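Local coordinates for protein VP2 (Primate bocaparvovirus 1, PDB 7L0W) that assembles with its size variants, sixty copies in all, into the T=1 icosahedral capsid of human bocavirus 1, at residues E43-T48 and Q55-T60; D169-A174 and H297-A302; P262-T267 and F371-W376; V235-V240 and T253-P258. All coordinates share one frame; numbering follows the deposited sequence.

Contact 1: E43-T48 and Q55-T60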
loop_
_atom_site.group_PDB
_atom_site.type_symbol
_atom_site.label_atom_id
_atom_site.label_comp_id
_atom_site.label_asym_id
_atom_site.label_seq_id
_atom_site.Cartn_x
_atom_site.Cartn_y
_atom_site.Cartn_z
ATOM N N GLU A 43 53.983 -97.124 -34.408
ATOM C CA GLU A 43 54.800 -98.316 -34.549
ATOM C C GLU A 43 54.416 -99.313 -33.474
ATOM O O GLU A 43 53.891 -98.934 -32.424
ATOM C CB GLU A 43 56.288 -98.000 -34.448
ATOM C CG GLU A 43 56.749 -97.721 -33.041
ATOM C CD GLU A 43 56.351 -96.353 -32.562
ATOM O OE1 GLU A 43 55.649 -95.637 -33.305
ATOM O OE2 GLU A 43 56.742 -95.998 -31.434
ATOM N N ALA A 44 54.679 -100.584 -33.742
ATOM C CA ALA A 44 54.402 -101.629 -32.769
ATOM C C ALA A 44 55.450 -101.574 -31.668
ATOM O O ALA A 44 56.645 -101.445 -31.947
ATOM C CB ALA A 44 54.395 -102.994 -33.447
ATOM N N ILE A 45 55.007 -101.670 -30.418
ATOM C CA ILE A 45 55.927 -101.782 -29.295
ATOM C C ILE A 45 56.135 -103.260 -29.017
ATOM O O ILE A 45 55.230 -103.947 -28.534
ATOM C CB ILE A 45 55.399 -101.060 -28.046
ATOM C CG1 ILE A 45 55.157 -99.590 -28.350
ATOM C CG2 ILE A 45 56.389 -101.184 -26.914
ATOM C CD1 ILE A 45 56.394 -98.884 -28.782
ATOM N N GLU A 46 57.329 -103.756 -29.310
ATOM C CA GLU A 46 57.575 -105.184 -29.195
ATOM C C GLU A 46 58.488 -105.479 -28.015
ATOM O O GLU A 46 59.518 -104.827 -27.819
ATOM C CB GLU A 46 58.188 -105.727 -30.484
ATOM C CG GLU A 46 57.262 -105.678 -31.688
ATOM C CD GLU A 46 56.003 -106.501 -31.498
ATOM O OE1 GLU A 46 56.088 -107.595 -30.907
ATOM O OE2 GLU A 46 54.927 -106.058 -31.946
ATOM N N THR A 47 58.091 -106.467 -27.222
ATOM C CA THR A 47 58.929 -106.989 -26.155
ATOM C C THR A 47 59.917 -108.005 -26.711
ATOM O O THR A 47 60.135 -108.074 -27.924
ATOM C CB THR A 47 58.074 -107.618 -25.056
ATOM O OG1 THR A 47 58.915 -108.011 -23.964
ATOM C CG2 THR A 47 57.308 -108.827 -25.577
ATOM N N THR A 48 60.532 -108.786 -25.819
ATOM C CA THR A 48 61.419 -109.864 -26.244
ATOM C C THR A 48 60.719 -110.823 -27.203
ATOM O O THR A 48 61.375 -111.630 -27.874
ATOM C CB THR A 48 61.934 -110.618 -25.019
ATOM O OG1 THR A 48 60.824 -111.163 -24.298
ATOM C CG2 THR A 48 62.703 -109.678 -24.110
ATOM N N GLN A 55 52.033 -104.101 -28.328
ATOM C CA GLN A 55 51.329 -102.847 -28.151
ATOM C C GLN A 55 51.597 -101.990 -29.373
ATOM O O GLN A 55 52.600 -102.183 -30.063
ATOM C CB GLN A 55 51.795 -102.137 -26.887
ATOM C CG GLN A 55 50.857 -101.074 -26.393
ATOM C CD GLN A 55 49.578 -101.678 -25.866
ATOM O OE1 GLN A 55 48.565 -101.720 -26.557
ATOM N NE2 GLN A 55 49.621 -102.164 -24.634
ATOM N N ARG A 56 50.701 -101.058 -29.652
ATOM C CA ARG A 56 50.860 -100.142 -30.774
ATOM C C ARG A 56 50.564 -98.741 -30.269
ATOM O O ARG A 56 49.492 -98.495 -29.712
ATOM C CB ARG A 56 49.926 -100.511 -31.916
ATOM C CG ARG A 56 50.097 -99.662 -33.144
ATOM C CD ARG A 56 49.052 -100.024 -34.150
ATOM N NE ARG A 56 49.161 -101.424 -34.535
ATOM C CZ ARG A 56 48.296 -102.043 -35.326
ATOM N NH1 ARG A 56 47.274 -101.377 -35.834
ATOM N NH2 ARG A 56 48.466 -103.321 -35.627
ATOM N N CYS A 57 51.504 -97.824 -30.459
ATOM C CA CYS A 57 51.329 -96.455 -30.002
ATOM C C CYS A 57 51.657 -95.497 -31.127
ATOM O O CYS A 57 52.506 -95.792 -31.971
ATOM C CB CYS A 57 52.218 -96.139 -28.810
ATOM S SG CYS A 57 53.975 -96.316 -29.122
ATOM N N VAL A 58 50.997 -94.352 -31.124
ATOM C CA VAL A 58 51.319 -93.288 -32.058
ATOM C C VAL A 58 52.105 -92.207 -31.338
ATOM O O VAL A 58 51.583 -91.520 -30.456
ATOM C CB VAL A 58 50.048 -92.744 -32.717
ATOM C CG1 VAL A 58 49.009 -92.546 -31.714
ATOM C CG2 VAL A 58 50.339 -91.434 -33.399
ATOM N N THR A 59 53.371 -92.065 -31.706
ATOM C CA THR A 59 54.307 -91.190 -31.021
ATOM C C THR A 59 54.346 -89.838 -31.712
ATOM O O THR A 59 54.553 -89.763 -32.925
ATOM C CB THR A 59 55.696 -91.809 -31.004
ATOM O OG1 THR A 59 56.137 -92.006 -32.347
ATOM C CG2 THR A 59 55.651 -93.136 -30.318
ATOM N N THR A 60 54.168 -88.783 -30.939
ATOM C CA THR A 60 54.096 -87.428 -31.438
ATOM C C THR A 60 55.453 -86.750 -31.353
ATOM O O THR A 60 56.387 -87.276 -30.741
ATOM C CB THR A 60 53.083 -86.651 -30.603
ATOM O OG1 THR A 60 53.543 -86.606 -29.253
ATOM C CG2 THR A 60 51.767 -87.361 -30.601
#

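Contact 2: D169-A174 and H297-A302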
loop_
_atom_site.group_PDB
_atom_site.type_symbol
_atom_site.label_atom_id
_atom_site.label_comp_id
_atom_site.label_asym_id
_atom_site.label_seq_id
_atom_site.Cartn_x
_atom_site.Cartn_y
_atom_site.Cartn_z
ATOM N N ASP A 169 44.960 -107.268 -34.658
ATOM C CA ASP A 169 46.200 -107.997 -34.924
ATOM C C ASP A 169 46.387 -108.313 -36.409
ATOM O O ASP A 169 47.517 -108.518 -36.863
ATOM C CB ASP A 169 46.208 -109.284 -34.094
ATOM C CG ASP A 169 47.571 -109.945 -34.035
ATOM O OD1 ASP A 169 48.550 -109.339 -34.510
ATOM O OD2 ASP A 169 47.664 -111.077 -33.512
ATOM N N LEU A 170 45.300 -108.359 -37.179
ATOM C CA LEU A 170 45.227 -108.835 -38.567
ATOM C C LEU A 170 45.491 -110.331 -38.667
ATOM O O LEU A 170 45.417 -110.875 -39.774
ATOM C CB LEU A 170 46.189 -108.140 -39.545
ATOM C CG LEU A 170 45.775 -106.866 -40.280
ATOM C CD1 LEU A 170 44.404 -107.047 -40.908
ATOM C CD2 LEU A 170 45.759 -105.701 -39.346
ATOM N N ASP A 171 45.819 -111.006 -37.564
ATOM C CA ASP A 171 46.139 -112.426 -37.627
ATOM C C ASP A 171 45.003 -113.227 -38.249
ATOM O O ASP A 171 45.195 -113.870 -39.288
ATOM C CB ASP A 171 46.488 -112.932 -36.227
ATOM C CG ASP A 171 45.424 -112.593 -35.200
ATOM O OD1 ASP A 171 44.460 -111.883 -35.548
ATOM O OD2 ASP A 171 45.563 -113.022 -34.037
ATOM N N GLY A 172 43.815 -113.173 -37.649
ATOM C CA GLY A 172 42.632 -113.769 -38.254
ATOM C C GLY A 172 42.861 -115.195 -38.704
ATOM O O GLY A 172 43.456 -116.011 -37.991
ATOM N N ASN A 173 42.407 -115.485 -39.919
ATOM C CA ASN A 173 42.554 -116.780 -40.568
ATOM C C ASN A 173 41.946 -116.673 -41.957
ATOM O O ASN A 173 41.363 -115.646 -42.318
ATOM C CB ASN A 173 41.885 -117.910 -39.770
ATOM C CG ASN A 173 40.401 -117.687 -39.569
ATOM O OD1 ASN A 173 39.901 -116.576 -39.736
ATOM N ND2 ASN A 173 39.686 -118.748 -39.213
ATOM N N ALA A 174 42.102 -117.742 -42.737
ATOM C CA ALA A 174 41.513 -117.761 -44.073
ATOM C C ALA A 174 40.007 -117.990 -44.005
ATOM O O ALA A 174 39.269 -117.590 -44.912
ATOM C CB ALA A 174 42.186 -118.832 -44.929
ATOM N N HIS A 297 39.718 -112.257 -33.652
ATOM C CA HIS A 297 40.586 -113.419 -33.550
ATOM C C HIS A 297 41.722 -113.118 -32.586
ATOM O O HIS A 297 42.454 -112.140 -32.769
ATOM C CB HIS A 297 41.128 -113.804 -34.923
ATOM C CG HIS A 297 41.908 -115.079 -34.926
ATOM N ND1 HIS A 297 43.237 -115.138 -34.571
ATOM C CD2 HIS A 297 41.542 -116.346 -35.230
ATOM C CE1 HIS A 297 43.660 -116.385 -34.664
ATOM N NE2 HIS A 297 42.650 -117.138 -35.061
ATOM N N ILE A 298 41.867 -113.954 -31.560
ATOM C CA ILE A 298 42.986 -113.829 -30.635
ATOM C C ILE A 298 43.763 -115.134 -30.601
ATOM O O ILE A 298 43.270 -116.152 -30.107
ATOM C CB ILE A 298 42.516 -113.447 -29.223
ATOM C CG1 ILE A 298 41.923 -112.042 -29.212
ATOM C CG2 ILE A 298 43.664 -113.530 -28.262
ATOM C CD1 ILE A 298 40.437 -112.033 -29.231
ATOM N N ASN A 299 44.990 -115.111 -31.118
ATOM C CA ASN A 299 45.794 -116.325 -31.150
ATOM C C ASN A 299 46.500 -116.572 -29.821
ATOM O O ASN A 299 46.560 -117.712 -29.345
ATOM C CB ASN A 299 46.787 -116.257 -32.308
ATOM C CG ASN A 299 47.653 -115.018 -32.266
ATOM O OD1 ASN A 299 48.001 -114.518 -31.199
ATOM N ND2 ASN A 299 48.000 -114.507 -33.439
ATOM N N THR A 300 47.040 -115.520 -29.206
ATOM C CA THR A 300 47.869 -115.708 -28.020
ATOM C C THR A 300 47.020 -115.944 -26.775
ATOM O O THR A 300 47.354 -116.779 -25.927
ATOM C CB THR A 300 48.803 -114.508 -27.837
ATOM O OG1 THR A 300 49.678 -114.743 -26.727
ATOM C CG2 THR A 300 48.022 -113.216 -27.616
ATOM N N GLY A 301 45.916 -115.220 -26.649
ATOM C CA GLY A 301 45.071 -115.337 -25.482
ATOM C C GLY A 301 45.764 -114.875 -24.217
ATOM O O GLY A 301 46.861 -114.315 -24.224
ATOM N N ALA A 302 45.083 -115.122 -23.099
ATOM C CA ALA A 302 45.603 -114.854 -21.756
ATOM C C ALA A 302 45.880 -113.361 -21.625
ATOM O O ALA A 302 44.942 -112.562 -21.792
ATOM C CB ALA A 302 46.797 -115.778 -21.504
#

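Contact 3: P262-T267 and F371-W376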
loop_
_atom_site.group_PDB
_atom_site.type_symbol
_atom_site.label_atom_id
_atom_site.label_comp_id
_atom_site.label_asym_id
_atom_site.label_seq_id
_atom_site.Cartn_x
_atom_site.Cartn_y
_atom_site.Cartn_z
ATOM N N PRO A 262 27.654 -109.201 17.545
ATOM C CA PRO A 262 27.628 -109.206 16.084
ATOM C C PRO A 262 27.949 -107.828 15.541
ATOM O O PRO A 262 27.545 -106.809 16.101
ATOM C CB PRO A 262 26.188 -109.601 15.760
ATOM C CG PRO A 262 25.717 -110.285 16.957
ATOM C CD PRO A 262 26.349 -109.581 18.100
ATOM N N THR A 263 28.685 -107.801 14.441
ATOM C CA THR A 263 28.983 -106.561 13.747
ATOM C C THR A 263 27.998 -106.387 12.604
ATOM O O THR A 263 27.592 -107.364 11.969
ATOM C CB THR A 263 30.425 -106.532 13.232
ATOM O OG1 THR A 263 30.695 -105.254 12.653
ATOM C CG2 THR A 263 30.659 -107.590 12.197
ATOM N N SER A 264 27.582 -105.156 12.378
ATOM C CA SER A 264 26.743 -104.832 11.241
ATOM C C SER A 264 27.560 -104.471 10.018
ATOM O O SER A 264 26.984 -104.121 8.988
ATOM C CB SER A 264 25.806 -103.679 11.597
ATOM O OG SER A 264 25.011 -103.311 10.490
ATOM N N TRP A 265 28.880 -104.558 10.110
ATOM C CA TRP A 265 29.789 -104.033 9.111
ATOM C C TRP A 265 30.641 -105.162 8.559
ATOM O O TRP A 265 30.950 -106.129 9.252
ATOM C CB TRP A 265 30.655 -102.936 9.728
ATOM C CG TRP A 265 29.794 -101.920 10.352
ATOM C CD1 TRP A 265 29.597 -101.716 11.681
ATOM C CD2 TRP A 265 28.890 -101.057 9.677
ATOM N NE1 TRP A 265 28.672 -100.722 11.872
ATOM C CE2 TRP A 265 28.218 -100.309 10.651
ATOM C CE3 TRP A 265 28.605 -100.822 8.336
ATOM C CZ2 TRP A 265 27.279 -99.346 10.326
ATOM C CZ3 TRP A 265 27.679 -99.872 8.016
ATOM C CH2 TRP A 265 27.026 -99.140 9.002
ATOM N N MET A 266 31.032 -105.031 7.299
ATOM C CA MET A 266 31.694 -106.118 6.605
ATOM C C MET A 266 32.959 -105.608 5.933
ATOM O O MET A 266 33.220 -104.406 5.869
ATOM C CB MET A 266 30.750 -106.779 5.596
ATOM C CG MET A 266 31.296 -108.011 4.910
ATOM S SD MET A 266 30.004 -108.949 4.119
ATOM C CE MET A 266 30.963 -110.145 3.232
ATOM N N THR A 267 33.757 -106.557 5.465
ATOM C CA THR A 267 35.073 -106.286 4.921
ATOM C C THR A 267 34.992 -105.561 3.582
ATOM O O THR A 267 34.210 -105.918 2.702
ATOM C CB THR A 267 35.807 -107.602 4.750
ATOM O OG1 THR A 267 35.891 -108.254 6.016
ATOM C CG2 THR A 267 37.171 -107.357 4.251
ATOM N N PHE A 371 29.463 -105.333 -1.426
ATOM C CA PHE A 371 28.385 -105.877 -0.628
ATOM C C PHE A 371 27.984 -104.748 0.299
ATOM O O PHE A 371 28.823 -103.917 0.654
ATOM C CB PHE A 371 28.889 -107.097 0.153
ATOM C CG PHE A 371 27.840 -107.812 0.916
ATOM C CD1 PHE A 371 27.048 -108.747 0.300
ATOM C CD2 PHE A 371 27.650 -107.564 2.252
ATOM C CE1 PHE A 371 26.087 -109.408 0.994
ATOM C CE2 PHE A 371 26.686 -108.232 2.953
ATOM C CZ PHE A 371 25.905 -109.155 2.323
ATOM N N PRO A 372 26.717 -104.649 0.673
ATOM C CA PRO A 372 26.315 -103.567 1.565
ATOM C C PRO A 372 27.062 -103.616 2.888
ATOM O O PRO A 372 27.579 -104.651 3.310
ATOM C CB PRO A 372 24.816 -103.806 1.752
ATOM C CG PRO A 372 24.617 -105.211 1.405
ATOM C CD PRO A 372 25.562 -105.465 0.288
ATOM N N ASN A 373 27.131 -102.452 3.525
ATOM C CA ASN A 373 27.702 -102.300 4.861
ATOM C C ASN A 373 29.205 -102.545 4.874
ATOM O O ASN A 373 29.771 -102.941 5.892
ATOM C CB ASN A 373 27.016 -103.230 5.853
ATOM C CG ASN A 373 25.566 -102.928 6.003
ATOM O OD1 ASN A 373 25.125 -101.814 5.744
ATOM N ND2 ASN A 373 24.797 -103.928 6.400
ATOM N N GLN A 374 29.863 -102.313 3.751
ATOM C CA GLN A 374 31.311 -102.416 3.680
ATOM C C GLN A 374 31.918 -101.047 3.920
ATOM O O GLN A 374 31.524 -100.070 3.283
ATOM C CB GLN A 374 31.768 -102.971 2.338
ATOM C CG GLN A 374 31.510 -104.433 2.174
ATOM C CD GLN A 374 31.997 -104.926 0.853
ATOM O OE1 GLN A 374 32.071 -104.168 -0.103
ATOM N NE2 GLN A 374 32.367 -106.192 0.790
ATOM N N VAL A 375 32.866 -100.980 4.849
ATOM C CA VAL A 375 33.572 -99.753 5.181
ATOM C C VAL A 375 35.062 -100.039 5.128
ATOM O O VAL A 375 35.517 -101.073 5.625
ATOM C CB VAL A 375 33.160 -99.212 6.560
ATOM C CG1 VAL A 375 31.730 -98.758 6.531
ATOM C CG2 VAL A 375 33.317 -100.276 7.613
ATOM N N TRP A 376 35.815 -99.138 4.507
ATOM C CA TRP A 376 37.248 -99.328 4.406
ATOM C C TRP A 376 37.915 -97.983 4.187
ATOM O O TRP A 376 37.264 -96.992 3.855
ATOM C CB TRP A 376 37.610 -100.297 3.282
ATOM C CG TRP A 376 37.349 -99.823 1.890
ATOM C CD1 TRP A 376 38.235 -99.215 1.064
ATOM C CD2 TRP A 376 36.135 -99.949 1.151
ATOM N NE1 TRP A 376 37.651 -98.942 -0.140
ATOM C CE2 TRP A 376 36.358 -99.385 -0.112
ATOM C CE3 TRP A 376 34.878 -100.477 1.436
ATOM C CZ2 TRP A 376 35.375 -99.334 -1.086
ATOM C CZ3 TRP A 376 33.909 -100.422 0.470
ATOM C CH2 TRP A 376 34.159 -99.858 -0.774
#

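Contact 4: V235-V240 and T253-P258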
loop_
_atom_site.group_PDB
_atom_site.type_symbol
_atom_site.label_atom_id
_atom_site.label_comp_id
_atom_site.label_asym_id
_atom_site.label_seq_id
_atom_site.Cartn_x
_atom_site.Cartn_y
_atom_site.Cartn_z
ATOM N N VAL A 235 28.165 -104.537 28.474
ATOM C CA VAL A 235 26.702 -104.569 28.409
ATOM C C VAL A 235 26.254 -105.873 27.765
ATOM O O VAL A 235 26.776 -106.241 26.699
ATOM C CB VAL A 235 26.181 -103.364 27.631
ATOM C CG1 VAL A 235 24.682 -103.438 27.500
ATOM C CG2 VAL A 235 26.573 -102.101 28.333
ATOM N N PRO A 236 25.313 -106.599 28.357
ATOM C CA PRO A 236 24.786 -107.794 27.700
ATOM C C PRO A 236 24.034 -107.429 26.435
ATOM O O PRO A 236 23.638 -106.284 26.220
ATOM C CB PRO A 236 23.842 -108.386 28.748
ATOM C CG PRO A 236 24.335 -107.848 30.028
ATOM C CD PRO A 236 24.782 -106.459 29.718
ATOM N N THR A 237 23.828 -108.430 25.595
ATOM C CA THR A 237 23.131 -108.246 24.335
ATOM C C THR A 237 21.823 -109.021 24.350
ATOM O O THR A 237 21.672 -109.995 25.091
ATOM C CB THR A 237 23.996 -108.688 23.157
ATOM O OG1 THR A 237 23.329 -108.374 21.932
ATOM C CG2 THR A 237 24.264 -110.161 23.220
ATOM N N ARG A 238 20.869 -108.562 23.547
ATOM C CA ARG A 238 19.567 -109.210 23.508
ATOM C C ARG A 238 19.540 -110.349 22.506
ATOM O O ARG A 238 18.618 -111.164 22.528
ATOM C CB ARG A 238 18.496 -108.183 23.165
ATOM C CG ARG A 238 18.447 -107.043 24.146
ATOM C CD ARG A 238 17.456 -105.973 23.761
ATOM N NE ARG A 238 16.083 -106.441 23.820
ATOM C CZ ARG A 238 15.298 -106.562 22.759
ATOM N NH1 ARG A 238 14.053 -106.992 22.900
ATOM N NH2 ARG A 238 15.755 -106.234 21.562
ATOM N N ARG A 239 20.542 -110.428 21.639
ATOM C CA ARG A 239 20.468 -111.301 20.477
ATOM C C ARG A 239 20.681 -112.755 20.855
ATOM O O ARG A 239 21.227 -113.068 21.911
ATOM C CB ARG A 239 21.497 -110.877 19.445
ATOM C CG ARG A 239 21.191 -109.551 18.827
ATOM C CD ARG A 239 22.332 -109.114 17.958
ATOM N NE ARG A 239 22.498 -109.954 16.781
ATOM C CZ ARG A 239 21.954 -109.697 15.602
ATOM N NH1 ARG A 239 21.232 -108.605 15.432
ATOM N NH2 ARG A 239 22.159 -110.516 14.589
ATOM N N VAL A 240 20.241 -113.644 19.973
ATOM C CA VAL A 240 20.359 -115.082 20.152
ATOM C C VAL A 240 21.245 -115.623 19.046
ATOM O O VAL A 240 21.163 -115.169 17.900
ATOM C CB VAL A 240 18.985 -115.766 20.113
ATOM C CG1 VAL A 240 19.132 -117.243 20.276
ATOM C CG2 VAL A 240 18.097 -115.213 21.166
ATOM N N THR A 253 20.629 -123.236 21.341
ATOM C CA THR A 253 20.155 -121.864 21.348
ATOM C C THR A 253 20.689 -121.198 22.603
ATOM O O THR A 253 20.647 -121.791 23.683
ATOM C CB THR A 253 18.628 -121.812 21.325
ATOM O OG1 THR A 253 18.144 -122.419 20.122
ATOM C CG2 THR A 253 18.138 -120.393 21.393
ATOM N N GLY A 254 21.208 -119.986 22.464
ATOM C CA GLY A 254 21.719 -119.275 23.618
ATOM C C GLY A 254 22.030 -117.837 23.281
ATOM O O GLY A 254 22.255 -117.477 22.125
ATOM N N ARG A 255 22.038 -117.016 24.321
ATOM C CA ARG A 255 22.327 -115.604 24.156
ATOM C C ARG A 255 23.759 -115.418 23.683
ATOM O O ARG A 255 24.666 -116.136 24.107
ATOM C CB ARG A 255 22.105 -114.873 25.476
ATOM C CG ARG A 255 22.190 -113.371 25.397
ATOM C CD ARG A 255 22.056 -112.778 26.775
ATOM N NE ARG A 255 20.770 -113.098 27.375
ATOM C CZ ARG A 255 19.673 -112.373 27.216
ATOM N NH1 ARG A 255 19.709 -111.273 26.488
ATOM N NH2 ARG A 255 18.545 -112.738 27.797
ATOM N N ILE A 256 23.958 -114.456 22.785
ATOM C CA ILE A 256 25.298 -114.138 22.322
ATOM C C ILE A 256 26.102 -113.564 23.477
ATOM O O ILE A 256 25.572 -112.837 24.325
ATOM C CB ILE A 256 25.234 -113.168 21.133
ATOM C CG1 ILE A 256 24.597 -113.861 19.937
ATOM C CG2 ILE A 256 26.602 -112.691 20.753
ATOM C CD1 ILE A 256 24.368 -112.959 18.769
ATOM N N GLN A 257 27.383 -113.907 23.529
ATOM C CA GLN A 257 28.209 -113.499 24.648
ATOM C C GLN A 257 28.435 -111.991 24.630
ATOM O O GLN A 257 28.462 -111.374 23.565
ATOM C CB GLN A 257 29.540 -114.229 24.607
ATOM C CG GLN A 257 29.411 -115.708 24.827
ATOM C CD GLN A 257 28.780 -116.033 26.156
ATOM O OE1 GLN A 257 29.022 -115.354 27.151
ATOM N NE2 GLN A 257 27.975 -117.084 26.187
ATOM N N PRO A 258 28.591 -111.370 25.800
ATOM C CA PRO A 258 28.729 -109.911 25.825
ATOM C C PRO A 258 29.992 -109.437 25.151
ATOM O O PRO A 258 30.001 -108.368 24.534
ATOM C CB PRO A 258 28.749 -109.594 27.323
ATOM C CG PRO A 258 28.106 -110.752 27.966
ATOM C CD PRO A 258 28.543 -111.929 27.156
#

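Contact 1: E43-T48 and Q55-T60
The carboxylate of Glu43 reaches across the strand pair to the side chains of Cys57 and Thr59. OE2 of Glu43 approaches CG2 of Thr59 at 3.3 Å and SG of Cys57 at 3.6 Å, crossing the threonine at about a right angle. CG of Glu43 stands between its own N and carbonyl carbon (chi1 75°), and a bend at chi2 folds the carboxylate over the neighbouring strand. Thr59 does not bond it: its OG1 is engaged by Asn36, whereas the acid has a weak, long ion pair with Lys234 of a second subunit. Strands 41-46 and 54-60 form an antiparallel beta hairpin, whose second strand also pairs with strand 152-160. Ladder bonds join Glu43 N to Cys57 O (3.1 Å) and Cys57 N to Glu43 O (3.3 Å); Ile45 and Gln55 form the next pair, its Ile45 N to Gln55 O bond modelled doubtfully short. On the Glu43 face, CD1 of Ile45 lies 3.5 Å from Cys57 SG, and its CB packs 3.9 Å from Gln55 CB. Pro233 packs on Cys57 and Phe231 on Gln55, both from the second subunit. Ala44 and Arg56 occupy the other face as a non-hydrogen-bonded pair, with Tyr478 of a third subunit against the arginine.

Contact 2: D169-A174 and H297-A302
Asp171 and His297 tie two surface loops together through a His-carboxylate hydrogen bond, a structural pairing between parts of the chain more than 120 residues apart. ND1 of His297 donates to OD2 of Asp171 over 3.2 Å, at an N-H...O angle of 160°. The acceptor lies in the plane of the imidazole, but the carboxylate is turned almost perpendicular to it, so the donor arrives from above the carboxylate plane. The imidazole can reach the other loop because CG of His297 is swung opposite its backbone N (chi1 -174°). Gly172 packs closely against one face of the ring, with its CA 4.0 Å from the ring centroid in a CH-pi contact. Its N is modelled doubtfully close to OD1 of the same aspartate.

The outer side is looser. Asn299, an exposed residue, brings ND2 to 2.9 Å from OD2 of Asp171, but the angle is too poor for a hydrogen bond, and Asp169 comes near the same amide. Glu166 and Glu181 add their carboxylates to the two aspartates, both poorly ordered. This concentration of acids would probably favour a protonated His297 and may raise the pKa of some of the carboxylates. Over the same ring face as the CA, O of Gly172 sits 3.2 Å from NE2 of His297, without the alignment of a hydrogen bond.

Contact 3: P262-T267 and F371-W376
A single backbone bridge, Met266 with Gln374, joins segments 262-267 and 371-376 at a subunit interface, beside an ST turn in which Thr263 OG1 accepts from Trp265 N. The bridge bond runs from Met266 N to Asn373 O (2.8 Å), and CA of Gln374 returns a C-H...O contact to Met266 O at 3.5 Å. Met266 makes a Met-aromatic contact with Phe371: its chain is fully extended, with CG trans to N (chi1 -174°), which carries SD to 4.0 Å from the ring centroid, in an oblique approach. Phe403 of a fourth subunit meets the same ring with its plane nearly perpendicular.

Trp265 turns the edge of its indole to the other segment. CE3 lies 3.4 Å from Asn373 O and 3.8 Å from Asn373 CB, with the indole and amide planes 75° apart; CG1 of Val375 packs against the same CE3 at 4.2 Å. The amide of Gln374 is held at both ends, NE2 by Trp369 O and OE1 by a weak bond from Phe371 N. Thr398 OG1 of the fourth subunit bonds both Phe371 O and Gln374 N, while Val375 and Trp376 enter an antiparallel ladder with that chain. Phe371 O and Gln374 N thus find a partner in the neighbouring subunit, consistent with this bend taking its shape together with the interface.

Contact 4: V235-V240 and T253-P258
Segments 235-240 and 253-258 run antiparallel, their end-to-end directions 163° apart, and are joined by a backbone bond from Ile256 N to Arg239 O (3.2 Å, 169° at the hydrogen), with Val240 and Arg255 as a non-hydrogen-bonded pair. Ile256 is the apolar centre. Its CD1 touches CB of Arg239 at 3.6 Å, the two side chains lying alongside and pointing the same way, and its CB packs 3.8 Å from CG2 of Thr237. That methyl lies between N and the carbonyl carbon of Thr237, facing Ile256, while OG1 bonds Trp140 O of a fourth subunit. Towards the hairpin, CG1 of Val240 meets CG2 of Thr253 at 3.5 Å. At the other end CB of Pro258 rests 3.9 Å from Val235 O.

The arginines carry the polar work. Arg255 bends at chi3 and presents the edge of its guanidinium to Thr237 O; NH1 is modelled bonding that oxygen and in a salt bridge with Glu142 of the fourth subunit, but its place is less sure. NH2 of Arg255 is bonded to Gly333 O and Thr330 O of the fourth subunit, and Arg239 NH2 forms a salt bridge with Asp310 of that subunit. Strands 240-243 and 252-255 continue the pairing as a two-stranded hairpin, consistent with the long loop between jelly-roll strands G and H through which parvovirus capsid subunits interlock.

How the contacts relate
Contacts 3 and 4 are neighbours in one projecting arm, their centres 20 Å apart: Pro262 CG lies 3.2 Å from Arg239 NE and 3.5 Å from Ile256 CD1, and a fourth subunit adjoins both. Contacts 1 and 2 lie close together as well, with centres 18 Å apart and nearest atoms about 5 Å, but do not touch. Between the groups the distance is large, 64 Å between the centres of contacts 1 and 4. Assembly brings them together nonetheless: Lys234 and Tyr259, which flank contact 4 in the sequence, come from a second subunit to contact 1. Segments of contacts 2 and 3 alternate along the chain, and contact 4 is nested within the loop closed by contact 2.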